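Long-range contacts in 11S globulin (PDB 5WXU), which probably serves as a hexameric seed storage protein and nutrient reservoir, and binds the plant hormone auxin (indole-3-acetic acid): residues Asn98-Leu103 and Val182-Asn188; His110-Val116 and Val167-Glu173; Gly361-Leu365 and Asp377-Gln382; Gly42-Leu46 and Arg73-Cys77. Residues are numbered along the deposited sequence.

Overall arrangement
From the N terminus, interaction 4 comes first: a disulfide ties segment 42-46, ahead of the first strand, to helix 73-78 and closes a loop holding the hairpin of strands 56-60 and 63-67. Next, in the N-terminal cupin domain, interaction 1 joins the start of strand 102-108 to the end of strand 178-185, and interaction 2 is nested inside its loop, pairing 110-116 with 167-173 on the barrel's other sheet. These two touch, Met102 CE lying 3.2 Å from His168 CE1, and share a phosphate. Interaction 3 follows in series, a short loop within the C-terminal cupin domain; its centre lies about 32 Å from that of interaction 2, across the chain's centre.

Interaction 1: Asn98-Leu103 and Val182-Asn188; sequences NNAPML and VIHDLSN. With PO4 (phosphate ion), chain N.
A phosphate ion, probably from the crystallisation liquor, sits where Asn98 and His184 meet: Asn98 ND2 donates to PO4 O1 (3.1 Å), and His184 NE2 donates to Asn98 OD1 (3.1 Å). Asn98 ND2 also bonds Arg198 O; Ser96, His85, His168 and Arg199 also hydrogen-bond the phosphate. Met102 (chi1 p) pairs with His184 (chi1 m) as an antiparallel non-hydrogen-bonded pair, CA-CA 4.3 Å, and lays CB over the imidazole face, 4.1 Å from its centroid. Extended backbones make Leu103-Ile183 a hydrogen-bonded pair, Leu103 N to Ile183 O at 3.1 Å and Ile183 N to Leu103 O at 2.9 Å. These are neighbouring antiparallel strands of the N-terminal cupin barrel, and the phosphate lies on the Met102-His184 face. Asp185 N reaches Pro101 O at 2.9 Å before 185-188 folds into a type I turn, where Asn188 ND2 donates to Asp185 OD2 at 2.8 Å and, outside it, to Leu329 O. Pro101 CG rests 3.4 Å from Asn188 CG; Asp185 makes a salt bridge to Arg28 of a second subunit.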
loop_
_atom_site.group_PDB
_atom_site.type_symbol
_atom_site.label_atom_id
_atom_site.label_comp_id
_atom_site.label_asym_id
_atom_site.label_seq_id
_atom_site.Cartn_x
_atom_site.Cartn_y
_atom_site.Cartn_z
ATOM N N ASN B 98 7.430 5.497 26.606
ATOM C CA ASN B 98 8.703 5.902 26.106
ATOM C C ASN B 98 8.537 6.643 24.799
ATOM O O ASN B 98 7.503 6.539 24.143
ATOM C CB ASN B 98 9.589 4.705 25.882
ATOM C CG ASN B 98 9.688 3.838 27.094
ATOM O OD1 ASN B 98 9.275 2.686 27.091
ATOM N ND2 ASN B 98 10.311 4.369 28.162
ATOM N N ASN B 99 9.595 7.324 24.433
ATOM C CA ASN B 99 9.658 7.975 23.105
ATOM C C ASN B 99 10.123 7.114 21.939
ATOM O O ASN B 99 10.189 7.572 20.786
ATOM C CB ASN B 99 10.527 9.226 23.175
ATOM C CG ASN B 99 11.957 8.946 23.500
ATOM O OD1 ASN B 99 12.205 8.201 24.446
ATOM N ND2 ASN B 99 12.906 9.574 22.804
ATOM N N ALA B 100 10.476 5.878 22.222
ATOM C CA ALA B 100 11.043 4.977 21.206
ATOM C C ALA B 100 10.310 3.705 21.363
ATOM O O ALA B 100 9.975 3.298 22.476
ATOM C CB ALA B 100 12.533 4.717 21.424
ATOM N N PRO B 101 10.050 3.008 20.258
ATOM C CA PRO B 101 9.537 1.623 20.273
ATOM C C PRO B 101 10.603 0.645 20.815
ATOM O O PRO B 101 11.793 1.019 20.936
ATOM C CB PRO B 101 9.201 1.364 18.837
ATOM C CG PRO B 101 10.223 2.193 18.086
ATOM C CD PRO B 101 10.474 3.424 18.902
ATOM N N MET B 102 10.156 -0.536 21.195
ATOM C CA MET B 102 11.034 -1.507 21.836
ATOM C C MET B 102 10.605 -2.899 21.528
ATOM O O MET B 102 9.435 -3.131 21.272
ATOM C CB MET B 102 11.004 -1.277 23.348
ATOM C CG MET B 102 9.652 -1.609 23.932
ATOM S SD MET B 102 9.388 -0.782 25.496
ATOM C CE MET B 102 7.678 -0.592 25.540
ATOM N N LEU B 103 11.529 -3.853 21.563
ATOM C CA LEU B 103 11.254 -5.221 21.774
ATOM C C LEU B 103 11.696 -5.610 23.219
ATOM O O LEU B 103 12.781 -5.152 23.713
ATOM C CB LEU B 103 12.006 -6.046 20.799
ATOM C CG LEU B 103 11.718 -5.807 19.326
ATOM C CD1 LEU B 103 12.300 -6.944 18.555
ATOM C CD2 LEU B 103 10.229 -5.741 19.039
ATOM N N VAL B 182 15.145 -5.265 27.437
ATOM C CA VAL B 182 14.408 -4.236 26.649
ATOM C C VAL B 182 15.421 -3.540 25.751
ATOM O O VAL B 182 16.414 -2.924 26.219
ATOM C CB VAL B 182 13.732 -3.204 27.506
ATOM C CG1 VAL B 182 12.882 -2.298 26.628
ATOM C CG2 VAL B 182 12.867 -3.833 28.611
ATOM N N ILE B 183 15.161 -3.619 24.450
ATOM C CA ILE B 183 15.935 -2.933 23.446
ATOM C C ILE B 183 15.020 -1.842 22.910
ATOM O O ILE B 183 13.980 -2.102 22.268
ATOM C CB ILE B 183 16.396 -3.828 22.324
ATOM C CG1 ILE B 183 17.165 -5.039 22.811
ATOM C CG2 ILE B 183 17.291 -3.050 21.360
ATOM C CD1 ILE B 183 18.292 -4.760 23.789
ATOM N N HIS B 184 15.399 -0.612 23.189
ATOM C CA HIS B 184 14.695 0.577 22.657
ATOM C C HIS B 184 15.355 1.068 21.405
ATOM O O HIS B 184 16.580 1.232 21.404
ATOM C CB HIS B 184 14.643 1.717 23.656
ATOM C CG HIS B 184 13.649 1.551 24.746
ATOM N ND1 HIS B 184 14.027 1.093 25.990
ATOM C CD2 HIS B 184 12.322 1.864 24.845
ATOM C CE1 HIS B 184 12.979 1.042 26.785
ATOM N NE2 HIS B 184 11.927 1.497 26.118
ATOM N N ASP B 185 14.574 1.282 20.338
ATOM C CA ASP B 185 15.127 1.725 19.043
ATOM C C ASP B 185 15.035 3.230 18.963
ATOM O O ASP B 185 14.001 3.810 18.541
ATOM C CB ASP B 185 14.343 1.017 17.928
ATOM C CG ASP B 185 14.833 1.359 16.582
ATOM O OD1 ASP B 185 15.884 2.044 16.481
ATOM O OD2 ASP B 185 14.071 1.018 15.611
ATOM N N LEU B 186 16.076 3.910 19.413
ATOM C CA LEU B 186 16.033 5.362 19.457
ATOM C C LEU B 186 15.972 6.047 18.103
ATOM O O LEU B 186 15.390 7.098 17.992
ATOM C CB LEU B 186 17.290 5.905 20.157
ATOM C CG LEU B 186 17.458 5.394 21.598
ATOM C CD1 LEU B 186 18.765 5.981 22.148
ATOM C CD2 LEU B 186 16.317 5.711 22.518
ATOM N N SER B 187 16.591 5.494 17.080
ATOM C CA SER B 187 16.656 6.137 15.798
ATOM C C SER B 187 15.404 5.931 14.978
ATOM O O SER B 187 15.356 6.377 13.838
ATOM C CB SER B 187 17.892 5.717 14.964
ATOM O OG SER B 187 17.730 4.446 14.343
ATOM N N ASN B 188 14.442 5.231 15.527
ATOM C CA ASN B 188 13.169 4.914 14.832
ATOM C C ASN B 188 12.414 6.164 14.440
ATOM O O ASN B 188 12.435 7.135 15.127
ATOM C CB ASN B 188 12.309 4.039 15.774
ATOM C CG ASN B 188 11.246 3.249 15.025
ATOM O OD1 ASN B 188 10.133 3.785 14.720
ATOM N ND2 ASN B 188 11.524 1.957 14.809
HETATM P P PO4 N . 10.641 1.139 30.234
HETATM O O1 PO4 N . 10.063 2.590 30.631
HETATM O O2 PO4 N . 9.734 -0.077 30.138
HETATM O O3 PO4 N . 10.986 1.186 28.740
HETATM O O4 PO4 N . 12.024 0.789 30.786
#

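Interaction 2: His110-Val116 and Val167-Glu173; sequences HGILGAV and VHWAYNE. With PO4 (phosphate ion), chain N.
Two neighbouring strands of the N-terminal cupin beta-barrel run antiparallel, their axes 4.6 Å apart at closest and 168° between directions. Val167 opens the second segment: its O accepts Val116 N at 2.9 Å, its CB lies 4.2 Å from Val116 CB, and one water links Val167 N (2.8 Å) to Val116 O (2.7 Å). His168 faces Ala115 in a non-hydrogen-bonded pair, CA-CA 4.3 Å; with chi1 p its ring leaves the strand, and NE2 donates to PO4 O2 at 2.9 Å. Trp169 and Gly114 form a hydrogen-bonded pair, Gly114 N to Trp169 O 2.9 Å and Trp169 N to Gly114 O 3.0 Å. The indole, chi1 p, folds over Gly114, whose CA sits 3.7 Å from the five-membered ring centroid; a CB there would clash with Trp169 NE1. Ala170 matches Leu113 on the His168 face. Tyr171 pairs with Ile112 through Ile112 N to Tyr171 O (2.8 Å) and Tyr171 N to Ile112 O (2.9 Å). Asn172 OD1, an acceptor for Ala174 N, lies 2.6 Å from a water that takes a bond from His110 N (2.9 Å). Glu173 OE1 pairs with Arg269, whereas Glu173 OE2 stands 3.6 Å from His110 CD2, near the imidazole plane.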
loop_
_atom_site.group_PDB
_atom_site.type_symbol
_atom_site.label_atom_id
_atom_site.label_comp_id
_atom_site.label_asym_id
_atom_site.label_seq_id
_atom_site.Cartn_x
_atom_site.Cartn_y
_atom_site.Cartn_z
ATOM N N HIS B 110 7.706 -15.600 34.381
ATOM C CA HIS B 110 6.377 -15.447 33.764
ATOM C C HIS B 110 5.556 -14.468 34.554
ATOM O O HIS B 110 5.745 -14.232 35.766
ATOM C CB HIS B 110 5.648 -16.783 33.538
ATOM C CG HIS B 110 5.127 -17.411 34.774
ATOM N ND1 HIS B 110 5.853 -18.321 35.518
ATOM C CD2 HIS B 110 3.918 -17.309 35.368
ATOM C CE1 HIS B 110 5.124 -18.698 36.563
ATOM N NE2 HIS B 110 3.940 -18.112 36.487
ATOM N N GLY B 111 4.675 -13.769 33.845
ATOM C CA GLY B 111 3.906 -12.750 34.503
ATOM C C GLY B 111 2.827 -12.146 33.639
ATOM O O GLY B 111 2.387 -12.776 32.739
ATOM N N ILE B 112 2.463 -10.913 33.924
ATOM C CA ILE B 112 1.343 -10.241 33.206
ATOM C C ILE B 112 1.914 -8.938 32.658
ATOM O O ILE B 112 2.762 -8.237 33.316
ATOM C CB ILE B 112 0.222 -9.800 34.176
ATOM C CG1 ILE B 112 -0.212 -10.928 35.142
ATOM C CG2 ILE B 112 -0.942 -9.254 33.416
ATOM C CD1 ILE B 112 -0.741 -12.100 34.429
ATOM N N LEU B 113 1.549 -8.614 31.438
ATOM C CA LEU B 113 1.975 -7.325 30.867
ATOM C C LEU B 113 0.740 -6.622 30.439
ATOM O O LEU B 113 -0.112 -7.208 29.795
ATOM C CB LEU B 113 2.916 -7.555 29.687
ATOM C CG LEU B 113 3.307 -6.296 28.936
ATOM C CD1 LEU B 113 4.794 -6.123 28.765
ATOM C CD2 LEU B 113 2.670 -6.305 27.587
ATOM N N GLY B 114 0.656 -5.350 30.758
ATOM C CA GLY B 114 -0.420 -4.508 30.248
ATOM C C GLY B 114 0.125 -3.563 29.219
ATOM O O GLY B 114 1.287 -3.107 29.298
ATOM N N ALA B 115 -0.715 -3.266 28.215
ATOM C CA ALA B 115 -0.371 -2.296 27.204
ATOM C C ALA B 115 -1.662 -1.574 26.860
ATOM O O ALA B 115 -2.699 -2.223 26.653
ATOM C CB ALA B 115 0.190 -3.014 26.001
ATOM N N VAL B 116 -1.623 -0.255 26.831
ATOM C CA VAL B 116 -2.821 0.525 26.645
ATOM C C VAL B 116 -2.854 1.153 25.242
ATOM O O VAL B 116 -1.925 1.911 24.892
ATOM C CB VAL B 116 -2.970 1.628 27.707
ATOM C CG1 VAL B 116 -4.198 2.469 27.401
ATOM C CG2 VAL B 116 -3.067 0.987 29.096
ATOM N N VAL B 167 1.493 3.340 26.915
ATOM C CA VAL B 167 1.669 2.917 28.326
ATOM C C VAL B 167 1.747 1.390 28.454
ATOM O O VAL B 167 0.888 0.686 27.978
ATOM C CB VAL B 167 0.537 3.470 29.181
ATOM C CG1 VAL B 167 0.576 2.941 30.676
ATOM C CG2 VAL B 167 0.511 4.985 29.207
ATOM N N HIS B 168 2.717 0.931 29.229
ATOM C CA HIS B 168 2.824 -0.476 29.481
ATOM C C HIS B 168 3.293 -0.690 30.952
ATOM O O HIS B 168 3.872 0.166 31.541
ATOM C CB HIS B 168 3.784 -1.120 28.534
ATOM C CG HIS B 168 5.138 -0.463 28.520
ATOM N ND1 HIS B 168 5.388 0.667 27.767
ATOM C CD2 HIS B 168 6.251 -0.675 29.263
ATOM C CE1 HIS B 168 6.622 1.078 28.012
ATOM N NE2 HIS B 168 7.166 0.275 28.916
ATOM N N TRP B 169 3.027 -1.875 31.455
ATOM C CA TRP B 169 3.358 -2.224 32.843
ATOM C C TRP B 169 3.500 -3.686 32.922
ATOM O O TRP B 169 3.082 -4.401 32.029
ATOM C CB TRP B 169 2.294 -1.730 33.845
ATOM C CG TRP B 169 0.890 -2.235 33.619
ATOM C CD1 TRP B 169 -0.104 -1.623 32.846
ATOM C CD2 TRP B 169 0.284 -3.441 34.094
ATOM N NE1 TRP B 169 -1.240 -2.367 32.802
ATOM C CE2 TRP B 169 -1.055 -3.487 33.573
ATOM C CE3 TRP B 169 0.721 -4.508 34.910
ATOM C CZ2 TRP B 169 -1.908 -4.536 33.786
ATOM C CZ3 TRP B 169 -0.170 -5.492 35.170
ATOM C CH2 TRP B 169 -1.453 -5.519 34.668
ATOM N N ALA B 170 4.162 -4.161 33.990
ATOM C CA ALA B 170 4.415 -5.598 34.081
ATOM C C ALA B 170 4.336 -6.015 35.586
ATOM O O ALA B 170 4.627 -5.245 36.460
ATOM C CB ALA B 170 5.749 -5.962 33.497
ATOM N N TYR B 171 3.878 -7.224 35.795
ATOM C CA TYR B 171 3.716 -7.800 37.145
ATOM C C TYR B 171 4.214 -9.257 37.096
ATOM O O TYR B 171 3.852 -10.024 36.207
ATOM C CB TYR B 171 2.270 -7.751 37.560
ATOM C CG TYR B 171 2.022 -8.442 38.884
ATOM C CD1 TYR B 171 2.490 -7.894 40.036
ATOM C CD2 TYR B 171 1.374 -9.667 38.944
ATOM C CE1 TYR B 171 2.300 -8.545 41.269
ATOM C CE2 TYR B 171 1.167 -10.314 40.160
ATOM C CZ TYR B 171 1.630 -9.746 41.305
ATOM O OH TYR B 171 1.425 -10.423 42.501
ATOM N N ASN B 172 5.055 -9.588 38.073
ATOM C CA ASN B 172 5.621 -10.935 38.223
ATOM C C ASN B 172 4.737 -11.763 39.152
ATOM O O ASN B 172 4.712 -11.502 40.361
ATOM C CB ASN B 172 7.032 -10.857 38.825
ATOM C CG ASN B 172 7.662 -12.222 38.916
ATOM O OD1 ASN B 172 7.160 -13.180 38.323
ATOM N ND2 ASN B 172 8.792 -12.299 39.606
ATOM N N GLU B 173 4.089 -12.769 38.603
ATOM C CA GLU B 173 3.299 -13.665 39.409
ATOM C C GLU B 173 4.038 -14.942 39.828
ATOM O O GLU B 173 3.477 -15.731 40.561
ATOM C CB GLU B 173 1.975 -13.993 38.689
ATOM C CG GLU B 173 2.123 -14.828 37.435
ATOM C CD GLU B 173 0.794 -14.945 36.684
ATOM O OE1 GLU B 173 -0.268 -14.582 37.270
ATOM O OE2 GLU B 173 0.821 -15.387 35.518
HETATM P P PO4 N . 10.641 1.139 30.234
HETATM O O1 PO4 N . 10.063 2.590 30.631
HETATM O O2 PO4 N . 9.734 -0.077 30.138
HETATM O O3 PO4 N . 10.986 1.186 28.740
HETATM O O4 PO4 N . 12.024 0.789 30.786
HETATM O O HOH W 1 8.763 -14.682 36.905
HETATM O O HOH W 2 1.731 -15.558 32.738
HETATM O O HOH W 3 -1.063 4.113 26.089
#

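Interaction 3: Gly361-Leu365 and Asp377-Gln382; sequences GSGRL and DGDVRQ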
loop_
_atom_site.group_PDB
_atom_site.type_symbol
_atom_site.label_atom_id
_atom_site.label_comp_id
_atom_site.label_asym_id
_atom_site.label_seq_id
_atom_site.Cartn_x
_atom_site.Cartn_y
_atom_site.Cartn_z
ATOM N N GLY B 361 25.057 -20.265 27.883
ATOM C CA GLY B 361 26.217 -20.775 27.180
ATOM C C GLY B 361 27.297 -19.794 26.870
ATOM O O GLY B 361 27.397 -18.731 27.492
ATOM N N SER B 362 28.084 -20.092 25.848
ATOM C CA SER B 362 29.223 -19.299 25.490
ATOM C C SER B 362 29.678 -19.687 24.101
ATOM O O SER B 362 29.240 -20.678 23.547
ATOM C CB SER B 362 30.401 -19.494 26.480
ATOM O OG SER B 362 30.831 -20.845 26.417
ATOM N N GLY B 363 30.540 -18.896 23.559
ATOM C CA GLY B 363 31.156 -19.207 22.269
ATOM C C GLY B 363 32.193 -18.206 21.843
ATOM O O GLY B 363 32.545 -17.323 22.592
ATOM N N ARG B 364 32.693 -18.358 20.618
ATOM C CA ARG B 364 33.611 -17.460 20.011
ATOM C C ARG B 364 32.858 -16.663 18.928
ATOM O O ARG B 364 32.144 -17.227 18.152
ATOM C CB ARG B 364 34.709 -18.240 19.279
ATOM C CG ARG B 364 35.800 -17.418 18.653
ATOM C CD ARG B 364 36.870 -18.291 17.986
ATOM N NE ARG B 364 37.865 -17.525 17.260
ATOM C CZ ARG B 364 38.848 -18.032 16.525
ATOM N NH1 ARG B 364 38.991 -19.349 16.373
ATOM N NH2 ARG B 364 39.667 -17.221 15.918
ATOM N N LEU B 365 33.071 -15.369 18.934
ATOM C CA LEU B 365 32.598 -14.418 17.940
ATOM C C LEU B 365 33.807 -13.738 17.263
ATOM O O LEU B 365 34.688 -13.201 17.894
ATOM C CB LEU B 365 31.665 -13.384 18.614
ATOM C CG LEU B 365 31.264 -12.193 17.722
ATOM C CD1 LEU B 365 30.256 -12.633 16.678
ATOM C CD2 LEU B 365 30.703 -11.104 18.624
ATOM N N ASP B 377 37.641 -10.450 18.129
ATOM C CA ASP B 377 37.799 -11.907 18.013
ATOM C C ASP B 377 37.989 -12.410 19.424
ATOM O O ASP B 377 39.092 -12.236 19.961
ATOM C CB ASP B 377 38.997 -12.324 17.137
ATOM C CG ASP B 377 39.080 -13.884 16.898
ATOM O OD1 ASP B 377 38.194 -14.654 17.330
ATOM O OD2 ASP B 377 39.982 -14.347 16.161
ATOM N N GLY B 378 36.936 -12.975 20.010
ATOM C CA GLY B 378 36.948 -13.437 21.402
ATOM C C GLY B 378 35.675 -14.084 21.872
ATOM O O GLY B 378 34.765 -14.363 21.080
ATOM N N ASP B 379 35.605 -14.347 23.170
ATOM C CA ASP B 379 34.461 -14.985 23.769
ATOM C C ASP B 379 33.237 -14.114 23.853
ATOM O O ASP B 379 33.351 -12.865 23.907
ATOM C CB ASP B 379 34.782 -15.437 25.190
ATOM C CG ASP B 379 35.910 -16.485 25.229
ATOM O OD1 ASP B 379 36.034 -17.294 24.265
ATOM O OD2 ASP B 379 36.631 -16.502 26.257
ATOM N N VAL B 380 32.074 -14.767 23.838
ATOM C CA VAL B 380 30.868 -14.179 24.319
ATOM C C VAL B 380 30.327 -15.114 25.323
ATOM O O VAL B 380 30.487 -16.345 25.202
ATOM C CB VAL B 380 29.844 -13.809 23.225
ATOM C CG1 VAL B 380 30.483 -12.822 22.267
ATOM C CG2 VAL B 380 29.332 -15.067 22.463
ATOM N N ARG B 381 29.671 -14.564 26.320
ATOM C CA ARG B 381 29.080 -15.409 27.326
ATOM C C ARG B 381 27.846 -14.864 27.911
ATOM O O ARG B 381 27.540 -13.704 27.671
ATOM C CB ARG B 381 30.138 -15.734 28.388
ATOM C CG ARG B 381 30.693 -14.594 29.204
ATOM C CD ARG B 381 32.073 -15.023 29.828
ATOM N NE ARG B 381 32.177 -16.496 30.029
ATOM C CZ ARG B 381 32.837 -17.401 29.262
ATOM N NH1 ARG B 381 33.568 -17.055 28.180
ATOM N NH2 ARG B 381 32.751 -18.696 29.588
ATOM N N GLN B 382 27.159 -15.694 28.707
ATOM C CA GLN B 382 25.847 -15.392 29.281
ATOM C C GLN B 382 25.860 -14.033 29.985
ATOM O O GLN B 382 26.785 -13.645 30.718
ATOM C CB GLN B 382 25.380 -16.476 30.234
ATOM C CG GLN B 382 24.000 -16.251 30.829
ATOM C CD GLN B 382 23.675 -17.272 31.892
ATOM O OE1 GLN B 382 23.718 -18.472 31.649
ATOM N NE2 GLN B 382 23.364 -16.794 33.089
HETATM O O HOH W 4 25.241 -20.486 30.814
#
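Backbone hydrogen bonds carry most of this antiparallel pairing. Gly363 and Val380 exchange two, Gly363 N to Val380 O at 3.0 Å and Val380 N to Gly363 O at 2.9 Å; Leu365 and Gly378 do likewise, Leu365 N to Gly378 O at 2.9 Å and Gly378 N to Leu365 O at 3.1 Å. The non-hydrogen-bonded pair Arg364-Asp379 lies between them, and Ser362-Arg381 follows on the far side of Gly363-Val380. The pairing frays at Gly361, where Gln382 N reaches Gly361 O at 3.3 Å in a weak bond, and a water links Gly361 N (2.9 Å) with Gln382 OE1 (2.7 Å). Strand 361-368 belongs to the C-terminal cupin barrel, and the chain opposite turns a corner at Gly378, so strands 376-377 and 379-381 belong to different sheets or faces. Beside that corner extended Arg364 makes a bidentate salt bridge with Asp377, Arg364 NE to Asp377 OD1 and Arg364 NH2 to Asp377 OD2 both 2.9 Å. Its guanidinium also forms a salt bridge to Asp230 and a cation-pi contact with Phe233 of a second subunit. On the face opposite Ser362 and Arg364, Leu365 CB lies 3.9 Å from Val380 CG1 and Phe386 touches both side chains.

Interaction 4: Gly42-Leu46 and Arg73-Cys77; sequences GECDL and RELQC
The loop 42-46 and the helical segment 73-77 are bonded covalently: Cys44 SG and Cys77 SG lie 2.1 Å apart, with chi3 110°, Cys44 chi1 m and Cys77 chi1 t, and their CA atoms 4.8 Å apart. Residues 42-45 form a type I turn in which Asp45 N donates to Gly42 O at 3.0 Å. Asp45 is then the centre of an inverse gamma turn, with a weak bond from Leu46 N to Cys44 O at 3.1 Å; Tyr392 OH is a further partner of both these atoms. Within the helix, Cys77 N donates to Arg73 O at 2.9 Å. Arg73 (chi1 m, chi2 t, chi3 p), its CB directed at the turn, sends its guanidinium among the turn's carbonyls. Arg73 NH2 donates to Gly42 O at 3.1 Å, which thus accepts twice, and more weakly to Asp45 O at 3.3 Å. Water fills the remaining gap, donating to Glu43 O (2.6 Å) and Arg73 O (3.0 Å). Cys44 N is satisfied by Asp194 of a second subunit and Glu43 OE2 by Ser30 there, while Glu74 OE2 takes Asn50 N. Leu46 (chi1 m) packs CD1 4.2 Å from Cys77 CB. A disulfide from the N-terminal region to a helix before the cupin barrel's strand 80-87 is consistent with the intra-acidic-chain disulfide of 11S globulins.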
loop_
_atom_site.group_PDB
_atom_site.type_symbol
_atom_site.label_atom_id
_atom_site.label_comp_id
_atom_site.label_asym_id
_atom_site.label_seq_id
_atom_site.Cartn_x
_atom_site.Cartn_y
_atom_site.Cartn_z
ATOM N N GLY B 42 33.119 8.550 10.985
ATOM C CA GLY B 42 31.670 8.537 11.095
ATOM C C GLY B 42 31.262 7.746 12.314
ATOM O O GLY B 42 32.051 6.931 12.920
ATOM N N GLU B 43 30.004 7.901 12.694
ATOM C CA GLU B 43 29.630 7.356 13.987
ATOM C C GLU B 43 29.504 5.806 14.049
ATOM O O GLU B 43 29.428 5.210 15.151
ATOM C CB GLU B 43 28.433 8.100 14.511
ATOM C CG GLU B 43 27.161 8.102 13.688
ATOM C CD GLU B 43 27.019 9.111 12.526
ATOM O OE1 GLU B 43 27.988 9.703 11.943
ATOM O OE2 GLU B 43 25.851 9.257 12.056
ATOM N N CYS B 44 29.442 5.158 12.879
ATOM C CA CYS B 44 29.417 3.723 12.766
ATOM C C CYS B 44 30.716 3.183 12.108
ATOM O O CYS B 44 30.807 2.018 11.683
ATOM C CB CYS B 44 28.225 3.268 11.930
ATOM S SG CYS B 44 26.686 3.233 12.924
ATOM N N ASP B 45 31.754 4.005 12.137
ATOM C CA ASP B 45 33.057 3.540 11.611
ATOM C C ASP B 45 33.813 3.077 12.845
ATOM O O ASP B 45 34.581 3.826 13.445
ATOM C CB ASP B 45 33.749 4.664 10.918
ATOM C CG ASP B 45 35.113 4.247 10.363
ATOM O OD1 ASP B 45 35.385 3.040 10.290
ATOM O OD2 ASP B 45 35.891 5.129 10.018
ATOM N N LEU B 46 33.526 1.856 13.247
ATOM C CA LEU B 46 34.083 1.312 14.458
ATOM C C LEU B 46 35.252 0.372 14.121
ATOM O O LEU B 46 35.160 -0.574 13.261
ATOM C CB LEU B 46 33.028 0.516 15.250
ATOM C CG LEU B 46 31.644 1.191 15.401
ATOM C CD1 LEU B 46 30.681 0.259 16.142
ATOM C CD2 LEU B 46 31.819 2.506 16.106
ATOM N N ARG B 73 30.145 3.759 22.023
ATOM C CA ARG B 73 30.160 3.898 20.570
ATOM C C ARG B 73 29.265 2.834 19.865
ATOM O O ARG B 73 28.533 3.178 18.926
ATOM C CB ARG B 73 31.592 3.867 20.023
ATOM C CG ARG B 73 32.240 5.240 19.998
ATOM C CD ARG B 73 33.569 5.251 19.279
ATOM N NE ARG B 73 33.533 5.158 17.800
ATOM C CZ ARG B 73 33.077 6.087 16.952
ATOM N NH1 ARG B 73 32.542 7.217 17.386
ATOM N NH2 ARG B 73 33.135 5.889 15.643
ATOM N N GLU B 74 29.334 1.591 20.327
ATOM C CA GLU B 74 28.466 0.502 19.805
ATOM C C GLU B 74 26.964 0.897 19.800
ATOM O O GLU B 74 26.270 0.761 18.765
ATOM C CB GLU B 74 28.562 -0.792 20.589
ATOM C CG GLU B 74 29.838 -1.599 20.466
ATOM C CD GLU B 74 30.980 -1.137 21.375
ATOM O OE1 GLU B 74 30.918 -0.019 21.969
ATOM O OE2 GLU B 74 31.945 -1.893 21.475
ATOM N N LEU B 75 26.487 1.328 20.964
ATOM C CA LEU B 75 25.074 1.677 21.162
ATOM C C LEU B 75 24.687 2.921 20.398
ATOM O O LEU B 75 23.563 3.006 19.838
ATOM C CB LEU B 75 24.725 1.851 22.641
ATOM C CG LEU B 75 24.176 0.619 23.329
ATOM C CD1 LEU B 75 25.223 -0.420 23.478
ATOM C CD2 LEU B 75 23.550 0.861 24.689
ATOM N N GLN B 76 25.578 3.923 20.383
ATOM C CA GLN B 76 25.301 5.131 19.623
ATOM C C GLN B 76 25.214 4.844 18.153
ATOM O O GLN B 76 24.353 5.428 17.507
ATOM C CB GLN B 76 26.372 6.181 19.819
ATOM C CG GLN B 76 26.466 6.621 21.241
ATOM C CD GLN B 76 25.991 8.009 21.467
ATOM O OE1 GLN B 76 25.209 8.269 22.409
ATOM N NE2 GLN B 76 26.491 8.937 20.653
ATOM N N CYS B 77 26.092 3.972 17.639
ATOM C CA CYS B 77 26.090 3.564 16.206
ATOM C C CYS B 77 24.770 2.809 15.860
ATOM O O CYS B 77 24.102 3.109 14.852
ATOM C CB CYS B 77 27.287 2.638 15.850
ATOM S SG CYS B 77 27.113 1.736 14.292
HETATM O O HOH W 5 29.075 5.862 17.614
#